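Local coordinates for protein 336aa long hypothetical dTDP-glucose 4,6-dehydratase (Pyrococcus horikoshii, PDB 2HUN) that binds NAD and probably acts as a dTDP-glucose 4,6-dehydratase, built on a Rossmann fold, at residues A64-E67 / L68-L72; T249-E252 / V253-I257; S285-I288 / T289-L292; K313-W316 / W317-L321. All blocks are in the same frame, centred on the assembly; numbering follows the deposited sequence.

In the fold
Followed from the N terminus, the four contacts come in series; none encloses or crosses another, and each closes no more than a turn or so of one short helical stretch. Contact 1 starts helix 66-74, which packs on strand 31-36 and helix 96-116 of the Rossmann part. Contact 2 starts helix 250-260, on the other side of the chain's centre, touching helices 191-200 and 300-313. Contact 3 is helix 286-292, laid against helix 220-233 and strand 239-242. Contact 4 runs from the end of helix 300-313 into helix 315-318 and places the Trp317 side chain about 8 Å from the bound NAD. Contacts 2 and 4 are the nearest pair, with about 23 Å between centres.

Contact 1 (A64-E67 / L68-L72); sequences ADYE and LVKEL
Asp65 and Leu68 meet at the start of helix 66-74, the acid lying across the leucine at about a right angle with Asp65 CG 3.6 Å from Leu68 CB. Because CG of Asp65 is anti to its backbone N (chi1 -175°), the carboxylate swings back over the first turn, where OD1 accepts a weak bond from Leu68 N at 3.3 Å. The tight side is the inner one: Val69 N gives Asp65 O an almost straight bond of 2.8 Å, and the compact, branched Val69 touches both Leu109 of helix 96-116 and Ile35 of strand 31-36. This is an N-cap in the Rossmann part of the chain, just after Asp62 and Val63, which bind NAD. With an alanine here in place of Asp65, Leu68 N would probably keep only the weak bond to the backbone carbonyl of that residue, and the helix start would lose a nearby negative charge. Tyr66, which rests on Thr108 and Ser112 of helix 96-116, receives Lys70 CB over one ring face, 4.2 Å from the ring centroid, while Lys70 CD reaches Tyr66 CE2 at 3.6 Å. Toward solvent the grip slackens. Glu67 and Lys70 run side by side, yet Glu67 OE1 and Lys70 NZ stay 4.2 Å apart, too far for a salt bridge. The long bridge from Lys70 NZ to Glu71 OE2 spans 3.6 Å, and Glu71 also pairs with Arg74.

Contact 2 (T249-E252 / V253-I257); sequences TNLE and VVKII
A capping box formed by Thr249 and Glu252 opens helix 250-260, and the turns that follow carry the contacts of Val253, Val254 and Lys255 with the residues before them. Thr249 N donates to Glu252 OE1 at 2.9 Å, reaching the anti side of that oxygen; in return Thr249 OG1 accepts a weak bond of 3.3 Å from Glu252 N. Threonine and glutamate suit these places because each offers a side-chain oxygen to an amide that the helix itself does not serve. Further on, backbone bonds take over, with Val253 N meeting Thr249 O at 3.0 Å and Val254 N meeting Asn250 O at 2.8 Å. Lys255 CG lies beside its own backbone N (chi1 -84°) and the chain beyond is extended, which sends it back along the helix over Leu251. There Lys255 CE touches Leu251 CG at 3.8 Å, a methylene against an apolar branch, while NZ continues past CD2. A serine in place of Lys255 would remove this long aliphatic arm, and Leu251 is likely to lose its cover on that side. Leu251 and Val254 also meet Ile268 of strand 268-271. Val253 and Val254, both slim and branched, face Ile192 and Thr195 of helix 191-200, and Ile256 and Ile257 turn to Phe300 and Ile304 of helix 300-313.

Contact 3 (S285-I288 / T289-L292); sequences SWKI and TRDL
CG stands opposite the backbone N in both Trp286 (chi1 173°) and Arg290 (chi1 -177°), residues one turn apart, and these torsions bring the indole and the root of the arginine together. Arg290 CB lies over one face of the Trp286 five-membered ring, 4.1 Å from its centroid, in a CH-pi contact. The guanidinium does not stack on the indole, since the two planes stand 88° apart. Bent at chi3, the arginine chain instead turns its head to its neighbour Asp291 and grips it side-on with two nitrogens: Arg290 NE reaches Asp291 OD1 at 2.7 Å and NH2 reaches OD2 at 3.2 Å. Both oxygens lie in the guanidinium plane but are approached from above the plane of the carboxylate. The same Arg290 NH2 rests 3.6 Å from Lys287 CG, a methylene of a chain whose NZ is bound by Glu238. Thr289 suits its place because its OG1 can donate to Ser285 O at 2.9 Å, supplementing the weak bond from Thr289 N, while its CG2 touches Trp286 CZ3. On the buried flank Ile288 CG1 meets Leu292 CD1 at 3.9 Å. That apolar pair seats helix 286-292 on Val230 of helix 220-233 and on Tyr240 of strand 239-242; Lys287 makes a cation-pi contact with the same tyrosine.

Contact 4 (K313-W316 / W317-L321); sequences KNEW and WWKPL
This is a local contact along short helix 315-318, directly after helix 300-313, in which three successive tryptophans find different partners. Trp316 and Trp317 form a T-shaped pair: the edge of the Trp317 five-membered ring points to the face of the Trp316 six-membered ring, with centroids 5.5 Å apart and planes at 83°. The chi1 of Trp316, 71°, sets CG between its backbone N and carbonyl carbon and folds the indole alongside the next residue, where Trp317 CB sits over the centre of the six-membered ring, 4.0 Å from its centroid. Asn314 helps fix the rotation of the indole: its OD1 accepts from Trp316 NE1 at 2.7 Å on a lone pair in the carbonyl plane. Asparagine serves well here, for its ND2 can also donate to Trp310 O; although at the N-cap, it makes no side-chain capping bond. Asn314 O accepts from Trp317 N at 2.8 Å. On the other flank, Glu315 CA lies over the five-membered ring of Trp318, 3.6 Å from the centroid. The aliphatic part of the glutamate follows, CG touching Trp318 CZ2 at 3.6 Å, and the planes of its carboxylate and of the indole are only 18° apart. Trp318 NE1 bonds Tyr311 O. Trp317, buried, gives its NE1 to Asn46 OD1 and packs edge-to-face with Trp310 and Tyr185. Its side chain comes within about 8 Å of the bound NAD, so this tryptophan lies near, without touching, the nucleotide site of the Rossmann fold and its NAD-binding residue Phe14.

Contact 1 (A64-E67 / L68-L72)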
loop_
_atom_site.group_PDB
_atom_site.type_symbol
_atom_site.label_atom_id
_atom_site.label_comp_id
_atom_site.label_asym_id
_atom_site.label_seq_id
_atom_site.Cartn_x
_atom_site.Cartn_y
_atom_site.Cartn_z
ATOM N N ALA A 64 -7.993 14.353 7.219
ATOM C CA ALA A 64 -7.619 13.505 8.343
ATOM C C ALA A 64 -8.374 13.906 9.612
ATOM O O ALA A 64 -8.179 13.314 10.672
ATOM C CB ALA A 64 -6.118 13.598 8.583
ATOM N N ASP A 65 -9.228 14.916 9.499
ATOM C CA ASP A 65 -10.018 15.407 10.631
ATOM C C ASP A 65 -11.349 14.670 10.580
ATOM O O ASP A 65 -12.303 15.150 9.964
ATOM C CB ASP A 65 -10.259 16.915 10.482
ATOM C CG ASP A 65 -10.970 17.524 11.684
ATOM O OD1 ASP A 65 -11.603 16.776 12.461
ATOM O OD2 ASP A 65 -10.906 18.763 11.838
ATOM N N TYR A 66 -11.414 13.509 11.226
ATOM C CA TYR A 66 -12.631 12.706 11.203
ATOM C C TYR A 66 -13.913 13.464 11.535
ATOM O O TYR A 66 -14.873 13.419 10.768
ATOM C CB TYR A 66 -12.511 11.490 12.135
ATOM C CG TYR A 66 -13.666 10.533 11.943
ATOM C CD1 TYR A 66 -13.793 9.802 10.763
ATOM C CD2 TYR A 66 -14.689 10.440 12.890
ATOM C CE1 TYR A 66 -14.909 9.007 10.521
ATOM C CE2 TYR A 66 -15.812 9.646 12.657
ATOM C CZ TYR A 66 -15.917 8.937 11.470
ATOM O OH TYR A 66 -17.038 8.185 11.214
ATOM N N GLU A 67 -13.931 14.158 12.669
ATOM C CA GLU A 67 -15.113 14.908 13.088
ATOM C C GLU A 67 -15.637 15.872 12.031
ATOM O O GLU A 67 -16.844 15.998 11.841
ATOM C CB GLU A 67 -14.826 15.673 14.386
ATOM C CG GLU A 67 -14.598 14.763 15.580
ATOM C CD GLU A 67 -15.754 13.799 15.797
ATOM O OE1 GLU A 67 -16.907 14.271 15.879
ATOM O OE2 GLU A 67 -15.513 12.572 15.885
ATOM N N LEU A 68 -14.732 16.557 11.344
ATOM C CA LEU A 68 -15.143 17.491 10.311
ATOM C C LEU A 68 -15.552 16.743 9.042
ATOM O O LEU A 68 -16.605 17.009 8.459
ATOM C CB LEU A 68 -13.995 18.451 9.984
ATOM C CG LEU A 68 -14.260 19.492 8.893
ATOM C CD1 LEU A 68 -15.163 20.599 9.436
ATOM C CD2 LEU A 68 -12.937 20.072 8.428
ATOM N N VAL A 69 -14.717 15.800 8.625
ATOM C CA VAL A 69 -14.973 15.043 7.405
ATOM C C VAL A 69 -16.253 14.207 7.405
ATOM O O VAL A 69 -16.967 14.170 6.403
ATOM C CB VAL A 69 -13.768 14.129 7.075
ATOM C CG1 VAL A 69 -14.081 13.254 5.873
ATOM C CG2 VAL A 69 -12.546 14.980 6.791
ATOM N N LYS A 70 -16.552 13.545 8.520
ATOM C CA LYS A 70 -17.750 12.711 8.589
ATOM C C LYS A 70 -19.009 13.513 8.281
ATOM O O LYS A 70 -19.918 13.026 7.607
ATOM C CB LYS A 70 -17.871 12.045 9.970
ATOM C CG LYS A 70 -18.323 12.959 11.106
ATOM C CD LYS A 70 -18.259 12.231 12.438
ATOM C CE LYS A 70 -18.806 13.062 13.593
ATOM N NZ LYS A 70 -20.281 13.233 13.516
ATOM N N GLU A 71 -19.055 14.752 8.760
ATOM C CA GLU A 71 -20.216 15.612 8.538
ATOM C C GLU A 71 -20.407 15.906 7.052
ATOM O O GLU A 71 -21.535 15.974 6.557
ATOM C CB GLU A 71 -20.043 16.918 9.309
ATOM C CG GLU A 71 -19.660 16.710 10.766
ATOM C CD GLU A 71 -20.832 16.316 11.649
ATOM O OE1 GLU A 71 -21.735 15.592 11.180
ATOM O OE2 GLU A 71 -20.838 16.726 12.830
ATOM N N LEU A 72 -19.302 16.068 6.335
ATOM C CA LEU A 72 -19.380 16.353 4.909
ATOM C C LEU A 72 -19.767 15.102 4.117
ATOM O O LEU A 72 -20.603 15.160 3.214
ATOM C CB LEU A 72 -18.040 16.903 4.407
ATOM C CG LEU A 72 -17.509 18.155 5.118
ATOM C CD1 LEU A 72 -16.197 18.593 4.464
ATOM C CD2 LEU A 72 -18.552 19.277 5.057
#

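Contact 2 (T249-E252 / V253-I257)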
loop_
_atom_site.group_PDB
_atom_site.type_symbol
_atom_site.label_atom_id
_atom_site.label_comp_id
_atom_site.label_asym_id
_atom_site.label_seq_id
_atom_site.Cartn_x
_atom_site.Cartn_y
_atom_site.Cartn_z
ATOM N N THR A 249 10.075 13.239 -24.319
ATOM C CA THR A 249 11.189 13.674 -23.493
ATOM C C THR A 249 11.031 15.174 -23.328
ATOM O O THR A 249 10.287 15.805 -24.080
ATOM C CB THR A 249 12.521 13.389 -24.179
ATOM O OG1 THR A 249 12.586 14.110 -25.416
ATOM C CG2 THR A 249 12.644 11.913 -24.464
ATOM N N ASN A 250 11.717 15.750 -22.349
ATOM C CA ASN A 250 11.614 17.184 -22.128
ATOM C C ASN A 250 11.988 17.988 -23.369
ATOM O O ASN A 250 11.343 18.990 -23.683
ATOM C CB ASN A 250 12.477 17.600 -20.939
ATOM C CG ASN A 250 11.985 17.005 -19.632
ATOM O OD1 ASN A 250 10.879 16.469 -19.563
ATOM N ND2 ASN A 250 12.797 17.103 -18.590
ATOM N N LEU A 251 13.019 17.553 -24.085
ATOM C CA LEU A 251 13.422 18.266 -25.288
ATOM C C LEU A 251 12.274 18.270 -26.286
ATOM O O LEU A 251 12.001 19.287 -26.918
ATOM C CB LEU A 251 14.658 17.624 -25.926
ATOM C CG LEU A 251 15.092 18.255 -27.257
ATOM C CD1 LEU A 251 15.276 19.760 -27.092
ATOM C CD2 LEU A 251 16.381 17.606 -27.738
ATOM N N GLU A 252 11.605 17.128 -26.424
ATOM C CA GLU A 252 10.475 17.013 -27.343
ATOM C C GLU A 252 9.364 17.971 -26.945
ATOM O O GLU A 252 8.776 18.645 -27.795
ATOM C CB GLU A 252 9.918 15.588 -27.342
ATOM C CG GLU A 252 10.629 14.624 -28.274
ATOM C CD GLU A 252 10.039 13.226 -28.205
ATOM O OE1 GLU A 252 10.077 12.622 -27.109
ATOM O OE2 GLU A 252 9.536 12.740 -29.242
ATOM N N VAL A 253 9.072 18.011 -25.648
ATOM C CA VAL A 253 8.030 18.886 -25.126
ATOM C C VAL A 253 8.396 20.334 -25.425
ATOM O O VAL A 253 7.588 21.086 -25.968
ATOM C CB VAL A 253 7.856 18.691 -23.600
ATOM C CG1 VAL A 253 6.869 19.711 -23.046
ATOM C CG2 VAL A 253 7.359 17.273 -23.317
ATOM N N VAL A 254 9.625 20.713 -25.087
ATOM C CA VAL A 254 10.094 22.073 -25.326
ATOM C C VAL A 254 10.040 22.466 -26.803
ATOM O O VAL A 254 9.562 23.546 -27.137
ATOM C CB VAL A 254 11.526 22.260 -24.789
ATOM C CG1 VAL A 254 12.101 23.584 -25.274
ATOM C CG2 VAL A 254 11.504 22.227 -23.267
ATOM N N LYS A 255 10.516 21.597 -27.690
ATOM C CA LYS A 255 10.487 21.900 -29.120
ATOM C C LYS A 255 9.071 22.175 -29.618
ATOM O O LYS A 255 8.859 23.054 -30.452
ATOM C CB LYS A 255 11.086 20.749 -29.939
ATOM C CG LYS A 255 12.609 20.771 -30.057
ATOM C CD LYS A 255 13.110 19.616 -30.923
ATOM C CE LYS A 255 14.620 19.463 -30.834
ATOM N NZ LYS A 255 15.108 18.323 -31.660
ATOM N N ILE A 256 8.103 21.419 -29.112
ATOM C CA ILE A 256 6.716 21.595 -29.525
ATOM C C ILE A 256 6.119 22.884 -28.956
ATOM O O ILE A 256 5.368 23.581 -29.637
ATOM C CB ILE A 256 5.867 20.362 -29.106
ATOM C CG1 ILE A 256 6.268 19.161 -29.969
ATOM C CG2 ILE A 256 4.384 20.659 -29.257
ATOM C CD1 ILE A 256 5.594 17.862 -29.591
ATOM N N ILE A 257 6.457 23.205 -27.712
ATOM C CA ILE A 257 5.956 24.423 -27.084
ATOM C C ILE A 257 6.426 25.653 -27.862
ATOM O O ILE A 257 5.650 26.567 -28.137
ATOM C CB ILE A 257 6.446 24.541 -25.620
ATOM C CG1 ILE A 257 5.736 23.498 -24.750
ATOM C CG2 ILE A 257 6.194 25.955 -25.090
ATOM C CD1 ILE A 257 6.198 23.476 -23.311
#

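Contact 3 (S285-I288 / T289-L292)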
loop_
_atom_site.group_PDB
_atom_site.type_symbol
_atom_site.label_atom_id
_atom_site.label_comp_id
_atom_site.label_asym_id
_atom_site.label_seq_id
_atom_site.Cartn_x
_atom_site.Cartn_y
_atom_site.Cartn_z
ATOM N N SER A 285 -3.527 2.050 -20.436
ATOM C CA SER A 285 -4.899 2.440 -20.111
ATOM C C SER A 285 -5.967 1.778 -20.987
ATOM O O SER A 285 -6.986 2.389 -21.309
ATOM C CB SER A 285 -5.050 3.966 -20.174
ATOM O OG SER A 285 -4.627 4.474 -21.426
ATOM N N TRP A 286 -5.741 0.524 -21.359
ATOM C CA TRP A 286 -6.706 -0.203 -22.181
ATOM C C TRP A 286 -7.999 -0.528 -21.422
ATOM O O TRP A 286 -9.087 -0.512 -21.998
ATOM C CB TRP A 286 -6.093 -1.508 -22.693
ATOM C CG TRP A 286 -7.080 -2.370 -23.397
ATOM C CD1 TRP A 286 -7.535 -3.595 -22.994
ATOM C CD2 TRP A 286 -7.774 -2.063 -24.613
ATOM N NE1 TRP A 286 -8.471 -4.068 -23.885
ATOM C CE2 TRP A 286 -8.638 -3.148 -24.887
ATOM C CE3 TRP A 286 -7.753 -0.973 -25.498
ATOM C CZ2 TRP A 286 -9.478 -3.176 -26.013
ATOM C CZ3 TRP A 286 -8.589 -1.003 -26.620
ATOM C CH2 TRP A 286 -9.439 -2.098 -26.864
ATOM N N LYS A 287 -7.881 -0.819 -20.132
ATOM C CA LYS A 287 -9.049 -1.166 -19.322
ATOM C C LYS A 287 -10.149 -0.110 -19.391
ATOM O O LYS A 287 -11.298 -0.416 -19.708
ATOM C CB LYS A 287 -8.625 -1.382 -17.867
ATOM C CG LYS A 287 -9.744 -1.814 -16.919
ATOM C CD LYS A 287 -9.161 -2.145 -15.549
ATOM C CE LYS A 287 -10.216 -2.589 -14.561
ATOM N NZ LYS A 287 -9.598 -2.907 -13.239
ATOM N N ILE A 288 -9.793 1.137 -19.107
ATOM C CA ILE A 288 -10.766 2.211 -19.134
ATOM C C ILE A 288 -11.266 2.454 -20.554
ATOM O O ILE A 288 -12.424 2.825 -20.759
ATOM C CB ILE A 288 -10.177 3.509 -18.507
ATOM C CG1 ILE A 288 -11.315 4.469 -18.156
ATOM C CG2 ILE A 288 -9.175 4.163 -19.460
ATOM C CD1 ILE A 288 -10.864 5.702 -17.385
ATOM N N THR A 289 -10.409 2.227 -21.542
ATOM C CA THR A 289 -10.820 2.410 -22.928
ATOM C C THR A 289 -11.906 1.398 -23.265
ATOM O O THR A 289 -12.982 1.757 -23.745
ATOM C CB THR A 289 -9.642 2.195 -23.906
ATOM O OG1 THR A 289 -8.596 3.122 -23.610
ATOM C CG2 THR A 289 -10.103 2.389 -25.343
ATOM N N ARG A 290 -11.612 0.130 -22.994
ATOM C CA ARG A 290 -12.513 -0.988 -23.266
ATOM C C ARG A 290 -13.838 -0.930 -22.513
ATOM O O ARG A 290 -14.902 -1.068 -23.111
ATOM C CB ARG A 290 -11.811 -2.311 -22.919
ATOM C CG ARG A 290 -12.615 -3.596 -23.222
ATOM C CD ARG A 290 -12.035 -4.796 -22.450
ATOM N NE ARG A 290 -12.069 -4.551 -21.007
ATOM C CZ ARG A 290 -11.082 -4.830 -20.161
ATOM N NH1 ARG A 290 -9.952 -5.386 -20.595
ATOM N NH2 ARG A 290 -11.210 -4.518 -18.877
ATOM N N ASP A 291 -13.766 -0.749 -21.198
ATOM C CA ASP A 291 -14.963 -0.726 -20.361
ATOM C C ASP A 291 -15.784 0.562 -20.364
ATOM O O ASP A 291 -17.003 0.520 -20.521
ATOM C CB ASP A 291 -14.596 -1.066 -18.914
ATOM C CG ASP A 291 -14.061 -2.482 -18.761
ATOM O OD1 ASP A 291 -14.098 -3.247 -19.740
ATOM O OD2 ASP A 291 -13.609 -2.829 -17.654
ATOM N N LEU A 292 -15.125 1.706 -20.201
ATOM C CA LEU A 292 -15.844 2.973 -20.146
ATOM C C LEU A 292 -15.775 3.815 -21.414
ATOM O O LEU A 292 -16.321 4.919 -21.457
ATOM C CB LEU A 292 -15.339 3.788 -18.956
ATOM C CG LEU A 292 -15.181 3.029 -17.637
ATOM C CD1 LEU A 292 -14.854 4.016 -16.516
ATOM C CD2 LEU A 292 -16.451 2.258 -17.322
#

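Contact 4 (K313-W316 / W317-L321)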
loop_
_atom_site.group_PDB
_atom_site.type_symbol
_atom_site.label_atom_id
_atom_site.label_comp_id
_atom_site.label_asym_id
_atom_site.label_seq_id
_atom_site.Cartn_x
_atom_site.Cartn_y
_atom_site.Cartn_z
ATOM N N LYS A 313 -2.694 34.665 -21.302
ATOM C CA LYS A 313 -3.835 35.505 -20.918
ATOM C C LYS A 313 -4.108 35.560 -19.418
ATOM O O LYS A 313 -4.993 36.287 -18.967
ATOM C CB LYS A 313 -5.118 35.016 -21.607
ATOM C CG LYS A 313 -6.405 35.643 -21.051
ATOM C CD LYS A 313 -7.604 34.711 -21.174
ATOM C CE LYS A 313 -8.803 35.269 -20.413
ATOM N NZ LYS A 313 -8.403 36.097 -19.227
ATOM N N ASN A 314 -3.369 34.795 -18.632
ATOM C CA ASN A 314 -3.630 34.803 -17.205
ATOM C C ASN A 314 -2.383 35.091 -16.403
ATOM O O ASN A 314 -2.116 34.452 -15.385
ATOM C CB ASN A 314 -4.250 33.467 -16.794
ATOM C CG ASN A 314 -5.713 33.368 -17.185
ATOM O OD1 ASN A 314 -6.578 33.951 -16.530
ATOM N ND2 ASN A 314 -5.998 32.646 -18.271
ATOM N N GLU A 315 -1.628 36.080 -16.867
ATOM C CA GLU A 315 -0.407 36.469 -16.186
ATOM C C GLU A 315 -0.738 36.840 -14.745
ATOM O O GLU A 315 0.098 36.716 -13.858
ATOM C CB GLU A 315 0.252 37.650 -16.916
ATOM C CG GLU A 315 1.529 38.150 -16.254
ATOM C CD GLU A 315 2.364 39.040 -17.165
ATOM O OE1 GLU A 315 2.098 39.084 -18.386
ATOM O OE2 GLU A 315 3.296 39.689 -16.653
ATOM N N TRP A 316 -1.970 37.277 -14.514
ATOM C CA TRP A 316 -2.399 37.660 -13.171
ATOM C C TRP A 316 -2.281 36.487 -12.196
ATOM O O TRP A 316 -1.972 36.677 -11.015
ATOM C CB TRP A 316 -3.852 38.142 -13.185
ATOM C CG TRP A 316 -4.855 37.048 -13.405
ATOM C CD1 TRP A 316 -5.304 36.563 -14.604
ATOM C CD2 TRP A 316 -5.517 36.285 -12.391
ATOM N NE1 TRP A 316 -6.210 35.547 -14.395
ATOM C CE2 TRP A 316 -6.357 35.356 -13.044
ATOM C CE3 TRP A 316 -5.479 36.296 -10.988
ATOM C CZ2 TRP A 316 -7.156 34.445 -12.343
ATOM C CZ3 TRP A 316 -6.272 35.390 -10.290
ATOM C CH2 TRP A 316 -7.099 34.479 -10.970
ATOM N N TRP A 317 -2.516 35.279 -12.708
ATOM C CA TRP A 317 -2.471 34.072 -11.884
ATOM C C TRP A 317 -1.066 33.548 -11.552
ATOM O O TRP A 317 -0.747 33.359 -10.378
ATOM C CB TRP A 317 -3.290 32.950 -12.553
ATOM C CG TRP A 317 -3.418 31.711 -11.701
ATOM C CD1 TRP A 317 -4.352 31.469 -10.730
ATOM C CD2 TRP A 317 -2.534 30.587 -11.696
ATOM N NE1 TRP A 317 -4.101 30.260 -10.118
ATOM C CE2 TRP A 317 -2.990 29.698 -10.692
ATOM C CE3 TRP A 317 -1.396 30.243 -12.439
ATOM C CZ2 TRP A 317 -2.345 28.485 -10.413
ATOM C CZ3 TRP A 317 -0.754 29.039 -12.161
ATOM C CH2 TRP A 317 -1.233 28.174 -11.155
ATOM N N TRP A 318 -0.229 33.331 -12.566
ATOM C CA TRP A 318 1.113 32.785 -12.337
ATOM C C TRP A 318 2.182 33.760 -11.858
ATOM O O TRP A 318 3.137 33.375 -11.182
ATOM C CB TRP A 318 1.636 32.088 -13.601
ATOM C CG TRP A 318 1.657 32.923 -14.864
ATOM C CD1 TRP A 318 0.717 32.930 -15.857
ATOM C CD2 TRP A 318 2.728 33.772 -15.324
ATOM N NE1 TRP A 318 1.129 33.708 -16.910
ATOM C CE2 TRP A 318 2.351 34.238 -16.612
ATOM C CE3 TRP A 318 3.949 34.173 -14.782
ATOM C CZ2 TRP A 318 3.175 35.095 -17.354
ATOM C CZ3 TRP A 318 4.762 35.020 -15.524
ATOM C CH2 TRP A 318 4.372 35.470 -16.798
ATOM N N LYS A 319 2.022 35.018 -12.237
ATOM C CA LYS A 319 2.951 36.071 -11.884
ATOM C C LYS A 319 3.291 36.119 -10.384
ATOM O O LYS A 319 4.455 36.147 -10.009
ATOM C CB LYS A 319 2.360 37.398 -12.355
ATOM C CG LYS A 319 3.292 38.562 -12.217
ATOM C CD LYS A 319 4.636 38.219 -12.811
ATOM C CE LYS A 319 5.525 39.437 -12.751
ATOM N NZ LYS A 319 6.955 39.036 -12.577
ATOM N N PRO A 320 2.279 36.134 -9.505
ATOM C CA PRO A 320 2.535 36.171 -8.058
ATOM C C PRO A 320 3.278 34.922 -7.585
ATOM O O PRO A 320 3.936 34.931 -6.545
ATOM C CB PRO A 320 1.132 36.232 -7.455
ATOM C CG PRO A 320 0.315 36.852 -8.536
ATOM C CD PRO A 320 0.837 36.219 -9.784
ATOM N N LEU A 321 3.180 33.851 -8.365
ATOM C CA LEU A 321 3.809 32.588 -7.997
ATOM C C LEU A 321 5.259 32.393 -8.432
ATOM O O LEU A 321 5.978 31.595 -7.831
ATOM C CB LEU A 321 2.962 31.420 -8.516
ATOM C CG LEU A 321 1.498 31.408 -8.057
ATOM C CD1 LEU A 321 0.775 30.215 -8.682
ATOM C CD2 LEU A 321 1.433 31.354 -6.532
#